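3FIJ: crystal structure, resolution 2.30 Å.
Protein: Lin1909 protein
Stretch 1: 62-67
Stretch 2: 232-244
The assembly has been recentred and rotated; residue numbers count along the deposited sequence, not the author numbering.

Stretch 1, residues 62-67: VDGLLL
Stretch 2, residues 232-244: LFQALVDESKKTM

A short strand, Gly64 to Leu67, packs against a helix that begins earlier in the chain and includes Leu232 to Ser240. Their axes approach to 8.7 Å with N-to-C directions at 153°, so the elements run nearly antiparallel. No hydrogen bond crosses between the stretches; packing joins them, burying 330 Å² summed over both sides.

Val62 (phi/psi -120/161, chi1 m) lies out of reach. Asp63 (-105/-12, chi1 m, chi2 -61°) points toward the helix and is the most covered residue, at 79 Å². Its O lies 3.1 Å from Ser240 CB, and its OD2 is 3.7 Å from SE of selenomethionine Met244, whose side chain (chi1 m, chi2 t) starts sideways but ends nearer. OD2 is hydrogen-bonded elsewhere in the structure.

Gly64 (-156/153) sets the register: its CA and Ser240 CA form the nearest CA pair across the stretches, 5.1 Å apart. Gly64 CA lies 3.9 Å from Ser240 CB, and an ideal CB on Gly64 would fall 3.0 Å from that same atom, a clash, so the lack of a side chain permits this approach. Ser240 is small, and its p rotamer lets OG donate to Val237 O at 3.0 Å, satisfying the buried hydroxyl within its own helix.

Leu65 (-117/123, t/p) points away, as strand alternation requires; its O remains 4.4 Å from Leu236 CD1.

Leu66 (-113/113, t/p) returns toward the helix. Its CB meets Leu236 CD2 at 4.1 Å, Leu236 also being t/p, while its CD2 reaches the edge of the Phe233 ring, 4.4 Å from CE2. Phe233 (chi1 m, chi2 94°) leaves the helix sideways, yet its ring end comes nearer. These buried hydrocarbon surfaces suit an apolar contact.

Leu67 (-93/126, m/t) is buried but beyond reach.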

# COMPACT_ATOMS: atom_id res chain seq x y z
N VAL A 62 27.03 26.46 -20.45
CA VAL A 62 25.76 27.10 -20.11
C VAL A 62 25.99 28.60 -19.95
O VAL A 62 27.12 29.04 -19.75
CB VAL A 62 25.15 26.55 -18.78
CG1 VAL A 62 25.25 25.03 -18.75
CG2 VAL A 62 25.85 27.17 -17.57
N ASP A 63 24.91 29.37 -20.03
CA ASP A 63 25.01 30.82 -19.87
C ASP A 63 24.49 31.26 -18.51
O ASP A 63 24.69 32.40 -18.11
CB ASP A 63 24.23 31.53 -20.98
CG ASP A 63 24.72 31.15 -22.36
OD1 ASP A 63 25.91 31.43 -22.65
OD2 ASP A 63 23.93 30.58 -23.15
N GLY A 64 23.82 30.34 -17.81
CA GLY A 64 23.27 30.65 -16.50
C GLY A 64 23.12 29.37 -15.69
O GLY A 64 22.93 28.29 -16.27
N LEU A 65 23.18 29.49 -14.37
CA LEU A 65 23.07 28.34 -13.46
C LEU A 65 21.85 28.40 -12.53
O LEU A 65 21.68 29.35 -11.76
CB LEU A 65 24.35 28.24 -12.62
CG LEU A 65 24.38 27.23 -11.48
CD1 LEU A 65 24.29 25.80 -12.03
CD2 LEU A 65 25.65 27.42 -10.67
N LEU A 66 21.01 27.37 -12.59
CA LEU A 66 19.82 27.28 -11.75
C LEU A 66 19.96 26.12 -10.74
O LEU A 66 19.98 24.95 -11.13
CB LEU A 66 18.57 27.08 -12.62
CG LEU A 66 17.24 26.86 -11.88
CD1 LEU A 66 16.91 28.08 -11.02
CD2 LEU A 66 16.12 26.63 -12.89
N LEU A 67 20.06 26.45 -9.46
CA LEU A 67 20.18 25.44 -8.41
C LEU A 67 18.80 25.09 -7.88
O LEU A 67 18.04 25.97 -7.46
CB LEU A 67 21.08 25.94 -7.28
CG LEU A 67 22.57 25.99 -7.64
CD1 LEU A 67 23.36 26.74 -6.58
CD2 LEU A 67 23.09 24.56 -7.77
N LEU A 232 10.83 35.83 -11.98
CA LEU A 232 12.09 35.42 -11.37
C LEU A 232 12.91 34.63 -12.38
O LEU A 232 14.09 34.92 -12.58
CB LEU A 232 11.82 34.58 -10.12
CG LEU A 232 11.63 35.38 -8.82
CD1 LEU A 232 10.67 36.54 -9.06
CD2 LEU A 232 11.13 34.47 -7.72
N PHE A 233 12.29 33.65 -13.02
CA PHE A 233 13.03 32.86 -14.00
C PHE A 233 13.37 33.71 -15.22
O PHE A 233 14.40 33.50 -15.87
CB PHE A 233 12.22 31.64 -14.42
CG PHE A 233 11.90 30.70 -13.29
CD1 PHE A 233 10.70 30.81 -12.60
CD2 PHE A 233 12.82 29.72 -12.91
CE1 PHE A 233 10.41 29.95 -11.55
CE2 PHE A 233 12.53 28.86 -11.85
CZ PHE A 233 11.33 28.98 -11.17
N GLN A 234 12.50 34.67 -15.54
CA GLN A 234 12.71 35.55 -16.68
C GLN A 234 13.98 36.36 -16.45
O GLN A 234 14.82 36.49 -17.34
CB GLN A 234 11.53 36.51 -16.86
CG GLN A 234 11.62 37.38 -18.11
CD GLN A 234 11.69 36.56 -19.39
OE1 GLN A 234 10.74 35.84 -19.74
NE2 GLN A 234 12.81 36.65 -20.10
N ALA A 235 14.12 36.88 -15.23
CA ALA A 235 15.30 37.66 -14.86
C ALA A 235 16.58 36.84 -15.04
O ALA A 235 17.56 37.32 -15.60
CB ALA A 235 15.17 38.13 -13.42
N LEU A 236 16.57 35.59 -14.57
CA LEU A 236 17.74 34.73 -14.72
C LEU A 236 18.12 34.60 -16.20
O LEU A 236 19.28 34.72 -16.56
CB LEU A 236 17.47 33.34 -14.15
CG LEU A 236 18.57 32.33 -14.51
CD1 LEU A 236 19.90 32.75 -13.85
CD2 LEU A 236 18.16 30.94 -14.05
N VAL A 237 17.13 34.35 -17.05
CA VAL A 237 17.38 34.20 -18.47
C VAL A 237 17.80 35.53 -19.11
O VAL A 237 18.71 35.55 -19.94
CB VAL A 237 16.15 33.63 -19.21
CG1 VAL A 237 16.33 33.76 -20.73
CG2 VAL A 237 15.96 32.16 -18.82
N ASP A 238 17.15 36.62 -18.72
CA ASP A 238 17.50 37.93 -19.26
C ASP A 238 18.95 38.25 -18.93
O ASP A 238 19.73 38.68 -19.77
CB ASP A 238 16.62 39.04 -18.67
CG ASP A 238 15.21 39.02 -19.21
OD1 ASP A 238 15.00 38.40 -20.28
OD2 ASP A 238 14.32 39.62 -18.58
N GLU A 239 19.30 38.01 -17.67
CA GLU A 239 20.64 38.27 -17.19
C GLU A 239 21.66 37.34 -17.85
O GLU A 239 22.73 37.79 -18.25
CB GLU A 239 20.66 38.11 -15.67
CG GLU A 239 21.53 39.12 -14.94
CD GLU A 239 21.07 40.56 -15.11
OE1 GLU A 239 19.85 40.82 -15.06
OE2 GLU A 239 21.94 41.44 -15.27
N SER A 240 21.35 36.06 -17.97
CA SER A 240 22.31 35.17 -18.60
C SER A 240 22.46 35.56 -20.06
O SER A 240 23.45 35.20 -20.71
CB SER A 240 21.88 33.70 -18.47
OG SER A 240 20.76 33.41 -19.28
N LYS A 241 21.50 36.31 -20.59
CA LYS A 241 21.57 36.74 -21.98
C LYS A 241 22.52 37.92 -22.12
O LYS A 241 23.24 38.04 -23.11
CB LYS A 241 20.19 37.11 -22.53
CG LYS A 241 20.21 37.36 -24.03
CD LYS A 241 18.82 37.27 -24.64
CE LYS A 241 18.90 37.18 -26.16
NZ LYS A 241 17.57 36.94 -26.80
N LYS A 242 22.51 38.79 -21.12
CA LYS A 242 23.37 39.96 -21.12
C LYS A 242 24.84 39.55 -21.13
O LYS A 242 25.71 40.39 -21.33
CB LYS A 242 23.09 40.83 -19.90
CG LYS A 242 21.70 41.40 -19.90
CD LYS A 242 21.50 42.26 -18.68
CE LYS A 242 20.12 42.87 -18.66
NZ LYS A 242 19.98 43.73 -17.46
N THR A 243 25.10 38.27 -20.91
CA THR A 243 26.47 37.76 -20.93
C THR A 243 26.64 36.89 -22.17
O THR A 243 26.77 35.67 -22.08
CB THR A 243 26.80 36.88 -19.72
OG1 THR A 243 26.40 37.53 -18.51
CG2 THR A 243 28.30 36.61 -19.68
N MSE A 244 26.63 37.53 -23.32
CA MSE A 244 26.79 36.82 -24.58
C MSE A 244 27.17 37.91 -25.58
O MSE A 244 26.25 38.46 -26.22
CB MSE A 244 25.49 36.10 -25.00
CG MSE A 244 25.19 34.79 -24.25
SE MSE A 244 23.53 33.87 -24.79
CE MSE A 244 22.46 34.34 -23.29